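Local coordinates for protein Csc2 (PDB 4TXD) that probably binds CRISPR RNA as the Cas7-family subunit of a type I-D CRISPR interference complex, and carries a bound zinc ion, at residues A[47-52]-A[247-252]; A[75-80]-A[88-93]. All coordinates share one frame; numbering follows the deposited sequence.

Contact 1. Residues A[47-52]-A[247-252]; sequences FPKAHR and LVDLTE
The carboxylate of Asp249 takes the backbone N-H of Lys49 in the one direct hydrogen bond between 47-52 and 247-252. Lys49 N lies 2.9 Å from Asp249 OD1 and the bond is nearly straight, 170° at the hydrogen. It meets the syn side of the oxygen, 21° out of the carboxylate plane. CG of Asp249 stands anti to its carbonyl carbon (chi1 -64°), which brings the carboxylate up to the backbone of Pro48 and Lys49. A water donates to Asp249 OD1, accepts from Asp249 N, and donates to His51 O at 2.7 Å. Arg38 adds a salt bridge to OD1. With an alanine in place of Asp249, the N-H of Lys49 and the guanidinium of Arg38 would probably lose this shared acceptor, and the water one of its partners.

Van der Waals contacts are few. Asp249 OD2 lies against CA and CB of Pro48, 3.5 Å from CB. Val248 CG1 touches Arg52 CB at 3.6 Å, while the guanidinium of Arg52 turns to Glu246.

Near the surface, the contact joins loops at the ends of two neighbouring inner strands, the start of 52-61 and the finish of 240-247. Helix 252-263 follows, with Thr251 as its N-cap.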
loop_
_atom_site.group_PDB
_atom_site.type_symbol
_atom_site.label_atom_id
_atom_site.label_comp_id
_atom_site.label_asym_id
_atom_site.label_seq_id
_atom_site.Cartn_x
_atom_site.Cartn_y
_atom_site.Cartn_z
ATOM N N PHE A 47 6.025 13.984 14.197
ATOM C CA PHE A 47 7.103 14.726 13.558
ATOM C C PHE A 47 7.872 13.817 12.608
ATOM O O PHE A 47 8.208 12.691 12.958
ATOM C CB PHE A 47 8.029 15.336 14.609
ATOM C CG PHE A 47 7.357 16.373 15.467
ATOM C CD1 PHE A 47 7.558 17.723 15.230
ATOM C CD2 PHE A 47 6.503 15.997 16.498
ATOM C CE1 PHE A 47 6.934 18.681 16.013
ATOM C CE2 PHE A 47 5.874 16.948 17.281
ATOM C CZ PHE A 47 6.092 18.292 17.039
ATOM N N PRO A 48 8.139 14.301 11.388
ATOM C CA PRO A 48 8.765 13.440 10.382
ATOM C C PRO A 48 10.277 13.272 10.581
ATOM O O PRO A 48 10.945 14.200 11.024
ATOM C CB PRO A 48 8.458 14.166 9.073
ATOM C CG PRO A 48 8.334 15.614 9.456
ATOM C CD PRO A 48 7.807 15.639 10.865
ATOM N N LYS A 49 10.805 12.107 10.265
ATOM C CA LYS A 49 12.240 11.875 10.207
ATOM C C LYS A 49 12.710 11.962 8.770
ATOM O O LYS A 49 11.991 11.664 7.891
ATOM C CB LYS A 49 12.584 10.500 10.725
ATOM C CG LYS A 49 12.276 10.317 12.179
ATOM C CD LYS A 49 13.340 10.868 13.085
ATOM C CE LYS A 49 12.904 10.705 14.535
ATOM N NZ LYS A 49 13.525 9.615 15.323
ATOM N N ALA A 50 13.939 12.355 8.556
ATOM C CA ALA A 50 14.416 12.652 7.210
ATOM C C ALA A 50 15.050 11.437 6.561
ATOM O O ALA A 50 16.202 11.485 6.128
ATOM C CB ALA A 50 15.404 13.805 7.235
ATOM N N HIS A 51 14.300 10.341 6.519
ATOM C CA HIS A 51 14.701 9.183 5.737
ATOM C C HIS A 51 13.487 8.397 5.281
ATOM O O HIS A 51 12.353 8.693 5.659
ATOM C CB HIS A 51 15.648 8.276 6.525
ATOM C CG HIS A 51 15.221 8.031 7.936
ATOM N ND1 HIS A 51 15.894 8.559 9.018
ATOM C CD2 HIS A 51 14.198 7.305 8.446
ATOM C CE1 HIS A 51 15.302 8.170 10.132
ATOM N NE2 HIS A 51 14.269 7.409 9.814
ATOM N N ARG A 52 13.739 7.391 4.459
ATOM C CA ARG A 52 12.675 6.608 3.864
ATOM C C ARG A 52 13.182 5.204 3.610
ATOM O O ARG A 52 14.393 4.966 3.525
ATOM C CB ARG A 52 12.201 7.253 2.554
ATOM C CG ARG A 52 13.254 7.224 1.447
ATOM C CD ARG A 52 12.931 8.196 0.331
ATOM N NE ARG A 52 13.393 9.546 0.629
ATOM C CZ ARG A 52 12.880 10.647 0.087
ATOM N NH1 ARG A 52 11.862 10.562 -0.764
ATOM N NH2 ARG A 52 13.372 11.836 0.411
ATOM N N LEU A 247 8.296 4.125 1.992
ATOM C CA LEU A 247 7.649 3.945 3.291
ATOM C C LEU A 247 8.356 4.855 4.287
ATOM O O LEU A 247 9.557 4.725 4.488
ATOM C CB LEU A 247 7.715 2.482 3.749
ATOM C CG LEU A 247 6.689 1.509 3.156
ATOM C CD1 LEU A 247 6.709 1.497 1.628
ATOM C CD2 LEU A 247 6.907 0.093 3.702
ATOM N N VAL A 248 7.626 5.801 4.870
ATOM C CA VAL A 248 8.250 6.786 5.756
ATOM C C VAL A 248 7.586 6.817 7.134
ATOM O O VAL A 248 6.376 6.624 7.253
ATOM C CB VAL A 248 8.206 8.219 5.144
ATOM C CG1 VAL A 248 9.012 8.279 3.859
ATOM C CG2 VAL A 248 6.785 8.636 4.868
ATOM N N ASP A 249 8.396 7.043 8.166
ATOM C CA ASP A 249 7.914 7.233 9.536
ATOM C C ASP A 249 7.036 6.095 10.038
ATOM O O ASP A 249 6.107 6.312 10.819
ATOM C CB ASP A 249 7.163 8.565 9.642
ATOM C CG ASP A 249 8.065 9.746 9.378
ATOM O OD1 ASP A 249 9.252 9.663 9.755
ATOM O OD2 ASP A 249 7.604 10.741 8.782
ATOM N N LEU A 250 7.336 4.878 9.591
ATOM C CA LEU A 250 6.631 3.703 10.072
ATOM C C LEU A 250 7.350 3.075 11.256
ATOM O O LEU A 250 8.572 3.163 11.374
ATOM C CB LEU A 250 6.490 2.644 8.965
ATOM C CG LEU A 250 5.737 3.023 7.690
ATOM C CD1 LEU A 250 5.567 1.790 6.832
ATOM C CD2 LEU A 250 4.380 3.629 8.034
ATOM N N THR A 251 6.571 2.442 12.123
ATOM C CA THR A 251 7.112 1.519 13.123
ATOM C C THR A 251 7.365 0.153 12.494
ATOM O O THR A 251 6.907 -0.114 11.386
ATOM C CB THR A 251 6.154 1.334 14.290
ATOM O OG1 THR A 251 4.952 0.739 13.801
ATOM C CG2 THR A 251 5.817 2.690 14.946
ATOM N N GLU A 252 8.037 -0.714 13.222
ATOM C CA GLU A 252 8.291 -2.057 12.800
ATOM C C GLU A 252 7.055 -2.819 12.375
ATOM O O GLU A 252 7.025 -3.307 11.293
ATOM C CB GLU A 252 9.099 -2.818 13.851
ATOM C CG GLU A 252 9.257 -4.291 13.588
ATOM C CD GLU A 252 10.384 -4.927 14.384
ATOM O OE1 GLU A 252 11.220 -4.238 14.963
ATOM O OE2 GLU A 252 10.444 -6.141 14.394
HETATM O O HOH W 1 11.072 8.148 7.964
#

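Contact 2. Residues A[75-80]-A[88-93]; sequences INMTTL and EVPVIQ
Segments 75-80 and 88-93 pair as the two arms of an antiparallel beta hairpin, strands 77-82 and 85-92, at one edge of the central sheet. Thr78 and Val89 form the hydrogen-bonded pair. Thr78 N gives to Val89 O at 2.9 Å, and Val89 N returns a bond to Thr78 O at 2.7 Å. Met77 with Pro90 and Thr79 with Glu88 are the flanking non-hydrogen-bonded pairs. Beyond them Val91 N reaches Asn76 O from above the carbonyl plane.

On one face, the Met77 chain folds back at chi2 (-69°) and chi3 (-77°). Its SD lies over the Pro90 ring, 4.0 Å from CD, and its CE meets Glu88 CG at 3.5 Å. The carboxylate of Glu88 pairs with Arg207. Thr78 and Val89 point to the other face. Thr78 CG2 lies 3.7 Å from Val91 CB, and Leu80 CG packs on Val89 CG2. Strand 197-204 flanks the hairpin on the side of 85-92.

Where the strands part, side chain and water take over. Gln93 has two conformers. In one, Ile75 N donates to Gln93 OE1 at 3.1 Å, well above the amide plane, and the amide lies against Ile75 CG1, so this contact may not always be made. The two side chains then cross at about a right angle. A water links Ile75 O, Val91 O and Gln93 N.

Pro90 has no N-H to give, but in a non-hydrogen-bonded pair the lack costs the pairing with 75-80 nothing. The strand pairing itself rests on main-chain bonds, with mostly apolar side chains packed around them.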
loop_
_atom_site.group_PDB
_atom_site.type_symbol
_atom_site.label_atom_id
_atom_site.label_comp_id
_atom_site.label_asym_id
_atom_site.label_seq_id
_atom_site.Cartn_x
_atom_site.Cartn_y
_atom_site.Cartn_z
ATOM N N ILE A 75 -4.914 7.307 -16.428
ATOM C CA ILE A 75 -4.319 6.626 -17.567
ATOM C C ILE A 75 -4.107 5.144 -17.304
ATOM O O ILE A 75 -3.964 4.724 -16.157
ATOM C CB ILE A 75 -2.959 7.244 -17.960
ATOM C CG1 ILE A 75 -1.941 7.054 -16.842
ATOM C CG2 ILE A 75 -3.120 8.750 -18.354
ATOM C CD1 ILE A 75 -0.524 7.399 -17.255
ATOM N N ASN A 76 -4.108 4.372 -18.387
ATOM C CA ASN A 76 -3.813 2.937 -18.355
ATOM C C ASN A 76 -2.572 2.564 -19.159
ATOM O O ASN A 76 -2.079 1.438 -19.071
ATOM C CB ASN A 76 -4.996 2.139 -18.908
ATOM C CG ASN A 76 -6.226 2.204 -18.012
ATOM O OD1 ASN A 76 -6.123 2.234 -16.779
ATOM N ND2 ASN A 76 -7.402 2.228 -18.636
ATOM N N MET A 77 -2.109 3.492 -19.989
ATOM C CA MET A 77 -0.970 3.236 -20.865
ATOM C C MET A 77 -0.016 4.410 -20.762
ATOM O O MET A 77 -0.444 5.565 -20.659
ATOM C CB MET A 77 -1.396 3.053 -22.333
ATOM C CG MET A 77 -2.319 1.893 -22.596
ATOM S SD MET A 77 -1.509 0.284 -22.383
ATOM C CE MET A 77 -0.562 0.135 -23.886
ATOM N N THR A 78 1.274 4.116 -20.824
ATOM C CA THR A 78 2.273 5.161 -20.708
ATOM C C THR A 78 3.520 4.761 -21.488
ATOM O O THR A 78 3.714 3.596 -21.802
ATOM C CB THR A 78 2.633 5.435 -19.229
ATOM O OG1 THR A 78 3.363 6.660 -19.137
ATOM C CG2 THR A 78 3.477 4.279 -18.636
ATOM N N THR A 79 4.372 5.728 -21.801
ATOM C CA THR A 79 5.536 5.452 -22.642
ATOM C C THR A 79 6.814 5.186 -21.861
ATOM O O THR A 79 7.196 5.968 -21.005
ATOM C CB THR A 79 5.804 6.634 -23.606
ATOM O OG1 THR A 79 4.658 6.820 -24.438
ATOM C CG2 THR A 79 7.046 6.374 -24.477
ATOM N N LEU A 80 7.491 4.108 -22.189
ATOM C CA LEU A 80 8.811 3.849 -21.704
ATOM C C LEU A 80 9.804 4.213 -22.788
ATOM O O LEU A 80 9.736 3.687 -23.839
ATOM C CB LEU A 80 9.002 2.375 -21.430
ATOM C CG LEU A 80 8.436 1.669 -20.231
ATOM C CD1 LEU A 80 8.867 0.223 -20.285
ATOM C CD2 LEU A 80 8.907 2.317 -18.966
ATOM N N GLU A 88 4.777 2.095 -25.662
ATOM C CA GLU A 88 3.717 2.372 -24.761
ATOM C C GLU A 88 3.285 1.070 -24.098
ATOM O O GLU A 88 3.075 0.109 -24.752
ATOM C CB GLU A 88 2.650 3.181 -25.453
ATOM C CG GLU A 88 1.291 2.614 -25.592
ATOM C CD GLU A 88 0.574 3.151 -26.837
ATOM O OE1 GLU A 88 0.189 2.318 -27.672
ATOM O OE2 GLU A 88 0.440 4.379 -26.970
ATOM N N VAL A 89 3.272 1.082 -22.775
ATOM C CA VAL A 89 3.022 -0.126 -22.000
ATOM C C VAL A 89 1.892 0.136 -21.018
ATOM O O VAL A 89 1.647 1.281 -20.637
ATOM C CB VAL A 89 4.279 -0.577 -21.206
ATOM C CG1 VAL A 89 5.427 -0.960 -22.156
ATOM C CG2 VAL A 89 4.719 0.516 -20.222
ATOM N N PRO A 90 1.225 -0.928 -20.572
ATOM C CA PRO A 90 0.256 -0.774 -19.482
ATOM C C PRO A 90 0.920 -0.276 -18.210
ATOM O O PRO A 90 2.083 -0.581 -17.932
ATOM C CB PRO A 90 -0.293 -2.197 -19.270
ATOM C CG PRO A 90 0.111 -2.968 -20.451
ATOM C CD PRO A 90 1.281 -2.297 -21.104
ATOM N N VAL A 91 0.160 0.477 -17.431
ATOM C CA VAL A 91 0.666 1.011 -16.175
ATOM C C VAL A 91 -0.428 0.943 -15.117
ATOM O O VAL A 91 -1.620 1.118 -15.418
ATOM C CB VAL A 91 1.171 2.467 -16.353
ATOM C CG1 VAL A 91 0.050 3.354 -16.855
ATOM C CG2 VAL A 91 1.744 3.017 -15.052
ATOM N N ILE A 92 -0.029 0.636 -13.891
ATOM C CA ILE A 92 -0.940 0.676 -12.761
ATOM C C ILE A 92 -0.633 1.947 -11.991
ATOM O O ILE A 92 0.409 2.054 -11.350
ATOM C CB ILE A 92 -0.786 -0.563 -11.847
ATOM C CG1 ILE A 92 -0.890 -1.850 -12.668
ATOM C CG2 ILE A 92 -1.837 -0.539 -10.734
ATOM C CD1 ILE A 92 -0.551 -3.113 -11.872
ATOM N N GLN A 93 -1.530 2.926 -12.054
ATOM C CA GLN A 93 -1.293 4.228 -11.435
ATOM C C GLN A 93 -1.248 4.120 -9.900
ATOM O O GLN A 93 -1.863 3.217 -9.310
ATOM C CB GLN A 93 -2.375 5.234 -11.875
ATOM C CG GLN A 93 -2.227 5.740 -13.329
ATOM C CD GLN A 93 -2.759 7.174 -13.519
ATOM O OE1 GLN A 93 -3.967 7.424 -13.481
ATOM N NE2 GLN A 93 -1.846 8.114 -13.727
HETATM O O HOH W 2 -3.702 2.577 -14.413
#

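How the contacts relate
Both contacts belong to the same seven-stranded antiparallel sheet, which is consistent with the RRM-like core of the Cas7 family, but lie in different parts of it. Contact 2 pairs strands 77-82 and 85-92 at one edge. Contact 1 joins the loops at the ends of the neighbouring strands 52-61 and 240-247, further in. Strand 197-204 lies between the two pairs in the strand order. The centres are 29 Å apart and the nearest atoms about 14 Å apart, so the contacts do not touch. In sequence, both segments of contact 2 fall between the two segments of contact 1. Neither takes part in the zinc site of Cys146, Asp165, Cys168 and Cys171.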